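Local coordinates for ribosomal RNA small subunit methyltransferase D (PDB 2FPO), which methylates guanine 966 of 16S rRNA at N2 within the assembled 30S particle, using S-adenosyl-L-methionine as methyl donor, at residues A[16-29]-A[91-103]. Sequence-based numbering, arbitrary orientation.
Sequences IIGGQWRGRKLPVP and QQLIKNLATLKAG
Gln92 packs its CG against Pro29 CD at 3.3 Å, and the bend of its chain at chi2 brings the amide to Asn96, one turn further along the helix. Gln92 NE2 donates to Asn96 OD1 (3.0 Å), approaching from above that carbonyl plane. Asn96 in turn makes the one direct hydrogen bond between 16-29 and 91-103: ND2 to Pro27 O, 3.0 Å and nearly straight at 170°, with the acceptor in the plane of the Asn96 amide. A leucine here would probably leave Pro27 O without this donor and Gln92 NE2 without its acceptor, freeing the Gln92 amide to turn. Thr99 lays CG2 at the edge of the Arg24 guanidinium, and a water links Thr99 O to Arg24 NH1. Leu100 meets Leu26 tip to tip, CD1 to CD1 at 3.6 Å, while its CD2 sits over the five-membered ring of Trp21, 3.9 Å from the centroid and 13° off the normal, a CH-pi contact. Past the Schellman motif at Lys101, Ala102 CB touches Trp21 CH2 (3.7 Å). Strand 25-27, paired antiparallel with 13-15, runs roughly antiparallel (147° between their directions) to the segment 91-99 of helix 87-99, whose Leu93 and Leu97 pack on strand 105-108, an outer strand of the Rossmann-like methyltransferase sheet; helix 67-74 adjoins Ile16, Trp21 and Leu97.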
loop_
_atom_site.group_PDB
_atom_site.type_symbol
_atom_site.label_atom_id
_atom_site.label_comp_id
_atom_site.label_asym_id
_atom_site.label_seq_id
_atom_site.Cartn_x
_atom_site.Cartn_y
_atom_site.Cartn_z
ATOM N N ILE A 16 3.888 -8.272 12.492
ATOM C CA ILE A 16 2.589 -7.627 12.403
ATOM C C ILE A 16 2.286 -6.975 13.767
ATOM O O ILE A 16 2.194 -7.645 14.799
ATOM C CB ILE A 16 1.485 -8.598 11.956
ATOM C CG1 ILE A 16 1.725 -9.030 10.489
ATOM C CG2 ILE A 16 0.109 -7.937 12.104
ATOM C CD1 ILE A 16 0.807 -10.109 9.978
ATOM N N ILE A 17 2.166 -5.656 13.767
ATOM C CA ILE A 17 2.105 -4.952 15.041
ATOM C C ILE A 17 0.695 -4.712 15.565
ATOM O O ILE A 17 0.540 -4.307 16.715
ATOM C CB ILE A 17 2.917 -3.643 15.018
ATOM C CG1 ILE A 17 2.462 -2.758 13.877
ATOM C CG2 ILE A 17 4.425 -3.940 14.950
ATOM C CD1 ILE A 17 2.659 -1.311 14.149
ATOM N N GLY A 18 -0.320 -4.967 14.733
ATOM C CA GLY A 18 -1.706 -4.759 15.137
ATOM C C GLY A 18 -2.710 -5.754 14.593
ATOM O O GLY A 18 -2.396 -6.559 13.713
ATOM N N GLY A 19 -3.930 -5.673 15.116
ATOM C CA GLY A 19 -5.076 -6.471 14.671
ATOM C C GLY A 19 -5.087 -7.944 15.070
ATOM O O GLY A 19 -4.508 -8.345 16.078
ATOM N N GLN A 20 -5.740 -8.762 14.263
ATOM C CA GLN A 20 -5.930 -10.164 14.624
ATOM C C GLN A 20 -4.637 -10.981 14.678
ATOM O O GLN A 20 -4.577 -11.948 15.420
ATOM C CB GLN A 20 -6.955 -10.828 13.711
ATOM C CG GLN A 20 -6.533 -10.942 12.266
ATOM C CD GLN A 20 -7.670 -11.411 11.399
ATOM O OE1 GLN A 20 -8.266 -12.471 11.648
ATOM N NE2 GLN A 20 -7.989 -10.625 10.372
ATOM N N TRP A 21 -3.607 -10.582 13.923
ATOM C CA TRP A 21 -2.320 -11.290 13.968
ATOM C C TRP A 21 -1.246 -10.496 14.666
ATOM O O TRP A 21 -0.060 -10.662 14.399
ATOM C CB TRP A 21 -1.846 -11.711 12.569
ATOM C CG TRP A 21 -2.880 -12.469 11.802
ATOM C CD1 TRP A 21 -3.543 -13.588 12.200
ATOM C CD2 TRP A 21 -3.376 -12.137 10.506
ATOM N NE1 TRP A 21 -4.424 -13.986 11.217
ATOM C CE2 TRP A 21 -4.338 -13.109 10.165
ATOM C CE3 TRP A 21 -3.089 -11.119 9.589
ATOM C CZ2 TRP A 21 -5.025 -13.086 8.942
ATOM C CZ3 TRP A 21 -3.761 -11.101 8.381
ATOM C CH2 TRP A 21 -4.726 -12.071 8.071
ATOM N N ARG A 22 -1.680 -9.631 15.572
ATOM C CA ARG A 22 -0.779 -8.733 16.283
ATOM C C ARG A 22 0.237 -9.601 16.981
ATOM O O ARG A 22 -0.131 -10.571 17.654
ATOM C CB ARG A 22 -1.570 -7.908 17.297
ATOM C CG ARG A 22 -0.750 -7.316 18.390
ATOM C CD ARG A 22 -1.603 -6.437 19.281
ATOM N NE ARG A 22 -2.396 -7.215 20.235
ATOM C CZ ARG A 22 -2.088 -7.376 21.516
ATOM N NH1 ARG A 22 -2.884 -8.097 22.308
ATOM N NH2 ARG A 22 -0.980 -6.844 22.012
ATOM N N GLY A 23 1.509 -9.282 16.780
ATOM C CA GLY A 23 2.586 -10.051 17.393
ATOM C C GLY A 23 3.006 -11.289 16.598
ATOM O O GLY A 23 3.969 -11.953 16.974
ATOM N N ARG A 24 2.291 -11.618 15.520
ATOM C CA ARG A 24 2.683 -12.773 14.695
ATOM C C ARG A 24 3.899 -12.387 13.854
ATOM O O ARG A 24 3.932 -11.302 13.291
ATOM C CB ARG A 24 1.526 -13.276 13.790
ATOM C CG ARG A 24 0.334 -13.931 14.556
ATOM C CD ARG A 24 0.630 -15.362 15.004
ATOM N NE ARG A 24 0.961 -16.210 13.874
ATOM C CZ ARG A 24 0.057 -16.857 13.142
ATOM N NH1 ARG A 24 -1.238 -16.765 13.452
ATOM N NH2 ARG A 24 0.444 -17.617 12.117
ATOM N N LYS A 25 4.880 -13.287 13.781
ATOM C CA LYS A 25 6.150 -13.072 13.074
ATOM C C LYS A 25 6.183 -13.912 11.779
ATOM O O LYS A 25 5.818 -15.096 11.826
ATOM C CB LYS A 25 7.312 -13.481 13.995
ATOM C CG LYS A 25 7.086 -13.163 15.480
ATOM C CD LYS A 25 8.317 -13.439 16.335
ATOM C CE LYS A 25 8.052 -13.145 17.808
ATOM N NZ LYS A 25 7.753 -11.696 18.058
ATOM N N LEU A 26 6.639 -13.317 10.665
ATOM C CA LEU A 26 6.656 -13.962 9.327
ATOM C C LEU A 26 7.989 -13.788 8.578
ATOM O O LEU A 26 8.584 -12.720 8.629
ATOM C CB LEU A 26 5.515 -13.411 8.442
ATOM C CG LEU A 26 4.048 -13.596 8.852
ATOM C CD1 LEU A 26 3.188 -12.719 7.994
ATOM C CD2 LEU A 26 3.558 -15.041 8.777
ATOM N N PRO A 27 8.456 -14.839 7.862
ATOM C CA PRO A 27 9.741 -14.774 7.141
ATOM C C PRO A 27 9.650 -13.995 5.823
ATOM O O PRO A 27 8.724 -14.214 5.050
ATOM C CB PRO A 27 10.036 -16.238 6.847
ATOM C CG PRO A 27 8.688 -16.813 6.638
ATOM C CD PRO A 27 7.818 -16.155 7.686
ATOM N N VAL A 28 10.586 -13.078 5.588
ATOM C CA VAL A 28 10.655 -12.350 4.320
ATOM C C VAL A 28 12.055 -12.435 3.763
ATOM O O VAL A 28 12.974 -11.822 4.301
ATOM C CB VAL A 28 10.157 -10.874 4.389
ATOM C CG1 VAL A 28 8.684 -10.843 4.704
ATOM C CG2 VAL A 28 10.976 -10.037 5.392
ATOM N N PRO A 29 12.205 -13.146 2.635
ATOM C CA PRO A 29 13.444 -13.806 2.244
ATOM C C PRO A 29 14.628 -12.860 2.014
ATOM O O PRO A 29 14.493 -11.636 2.122
ATOM C CB PRO A 29 13.055 -14.524 0.941
ATOM C CG PRO A 29 11.925 -13.697 0.377
ATOM C CD PRO A 29 11.159 -13.274 1.596
ATOM N N GLN A 91 6.171 -14.843 -4.425
ATOM C CA GLN A 91 6.001 -16.236 -3.940
ATOM C C GLN A 91 5.980 -16.371 -2.400
ATOM O O GLN A 91 5.165 -17.127 -1.846
ATOM C CB GLN A 91 7.079 -17.170 -4.538
ATOM C CG GLN A 91 6.921 -17.472 -6.052
ATOM C CD GLN A 91 8.048 -18.360 -6.636
ATOM O OE1 GLN A 91 9.087 -18.611 -5.993
ATOM N NE2 GLN A 91 7.848 -18.830 -7.880
ATOM N N GLN A 92 6.870 -15.645 -1.712
ATOM C CA GLN A 92 6.950 -15.700 -0.243
ATOM C C GLN A 92 5.733 -15.034 0.374
ATOM O O GLN A 92 5.170 -15.514 1.362
ATOM C CB GLN A 92 8.226 -15.033 0.272
ATOM C CG GLN A 92 8.408 -15.111 1.828
ATOM C CD GLN A 92 8.505 -16.526 2.351
ATOM O OE1 GLN A 92 9.376 -17.284 1.931
ATOM N NE2 GLN A 92 7.599 -16.901 3.266
ATOM N N LEU A 93 5.310 -13.936 -0.239
ATOM C CA LEU A 93 4.089 -13.289 0.143
ATOM C C LEU A 93 2.899 -14.274 0.144
ATOM O O LEU A 93 2.143 -14.327 1.105
ATOM C CB LEU A 93 3.825 -12.120 -0.808
ATOM C CG LEU A 93 2.809 -11.075 -0.376
ATOM C CD1 LEU A 93 2.817 -10.808 1.168
ATOM C CD2 LEU A 93 3.100 -9.821 -1.162
ATOM N N ILE A 94 2.745 -15.030 -0.942
ATOM C CA ILE A 94 1.695 -16.039 -1.084
ATOM C C ILE A 94 1.776 -17.084 0.044
ATOM O O ILE A 94 0.756 -17.498 0.601
ATOM C CB ILE A 94 1.797 -16.715 -2.480
ATOM C CG1 ILE A 94 1.350 -15.737 -3.588
ATOM C CG2 ILE A 94 1.028 -18.083 -2.530
ATOM C CD1 ILE A 94 1.683 -16.223 -4.992
ATOM N N LYS A 95 2.985 -17.550 0.322
ATOM C CA LYS A 95 3.228 -18.464 1.435
ATOM C C LYS A 95 2.809 -17.862 2.771
ATOM O O LYS A 95 2.157 -18.540 3.570
ATOM C CB LYS A 95 4.694 -18.871 1.484
ATOM C CG LYS A 95 5.120 -19.815 0.352
ATOM C CD LYS A 95 6.581 -20.129 0.510
ATOM C CE LYS A 95 7.192 -20.663 -0.770
ATOM N NZ LYS A 95 8.661 -20.768 -0.587
ATOM N N ASN A 96 3.160 -16.584 3.011
ATOM C CA ASN A 96 2.793 -15.953 4.279
ATOM C C ASN A 96 1.308 -15.781 4.415
ATOM O O ASN A 96 0.785 -15.948 5.500
ATOM C CB ASN A 96 3.535 -14.634 4.517
ATOM C CG ASN A 96 5.013 -14.842 4.698
ATOM O OD1 ASN A 96 5.444 -15.924 5.084
ATOM N ND2 ASN A 96 5.802 -13.815 4.422
ATOM N N LEU A 97 0.614 -15.485 3.316
ATOM C CA LEU A 97 -0.846 -15.453 3.359
ATOM C C LEU A 97 -1.463 -16.819 3.698
ATOM O O LEU A 97 -2.500 -16.896 4.374
ATOM C CB LEU A 97 -1.421 -14.941 2.031
ATOM C CG LEU A 97 -1.194 -13.453 1.710
ATOM C CD1 LEU A 97 -1.374 -13.218 0.216
ATOM C CD2 LEU A 97 -2.100 -12.515 2.528
ATOM N N ALA A 98 -0.843 -17.889 3.206
ATOM C CA ALA A 98 -1.324 -19.244 3.478
ATOM C C ALA A 98 -1.149 -19.604 4.971
ATOM O O ALA A 98 -2.068 -20.138 5.598
ATOM C CB ALA A 98 -0.633 -20.249 2.545
ATOM N N THR A 99 0.000 -19.263 5.545
ATOM C CA THR A 99 0.252 -19.382 6.994
ATOM C C THR A 99 -0.824 -18.712 7.872
ATOM O O THR A 99 -1.313 -19.298 8.841
ATOM C CB THR A 99 1.616 -18.768 7.343
ATOM O OG1 THR A 99 2.646 -19.574 6.761
ATOM C CG2 THR A 99 1.819 -18.681 8.841
ATOM N N LEU A 100 -1.180 -17.487 7.508
ATOM C CA LEU A 100 -2.144 -16.681 8.223
ATOM C C LEU A 100 -3.580 -17.076 7.907
ATOM O O LEU A 100 -4.510 -16.570 8.552
ATOM C CB LEU A 100 -1.921 -15.197 7.874
ATOM C CG LEU A 100 -0.572 -14.588 8.254
ATOM C CD1 LEU A 100 -0.402 -13.165 7.632
ATOM C CD2 LEU A 100 -0.398 -14.574 9.803
ATOM N N LYS A 101 -3.747 -17.969 6.916
ATOM C CA LYS A 101 -5.065 -18.437 6.469
ATOM C C LYS A 101 -5.866 -17.258 5.933
ATOM O O LYS A 101 -7.092 -17.193 6.113
ATOM C CB LYS A 101 -5.862 -19.114 7.617
ATOM C CG LYS A 101 -5.660 -20.610 7.795
ATOM C CD LYS A 101 -6.179 -21.026 9.179
ATOM C CE LYS A 101 -6.426 -22.516 9.305
ATOM N NZ LYS A 101 -5.236 -23.333 8.930
ATOM N N ALA A 102 -5.182 -16.334 5.259
ATOM C CA ALA A 102 -5.835 -15.141 4.768
ATOM C C ALA A 102 -6.262 -15.384 3.321
ATOM O O ALA A 102 -5.448 -15.244 2.382
ATOM C CB ALA A 102 -4.910 -13.951 4.885
ATOM N N GLY A 103 -7.535 -15.750 3.161
ATOM C CA GLY A 103 -8.132 -16.017 1.856
ATOM C C GLY A 103 -8.605 -14.772 1.120
ATOM O O GLY A 103 -8.785 -14.807 -0.095
HETATM O O HOH W 1 -2.325 -19.109 11.592
#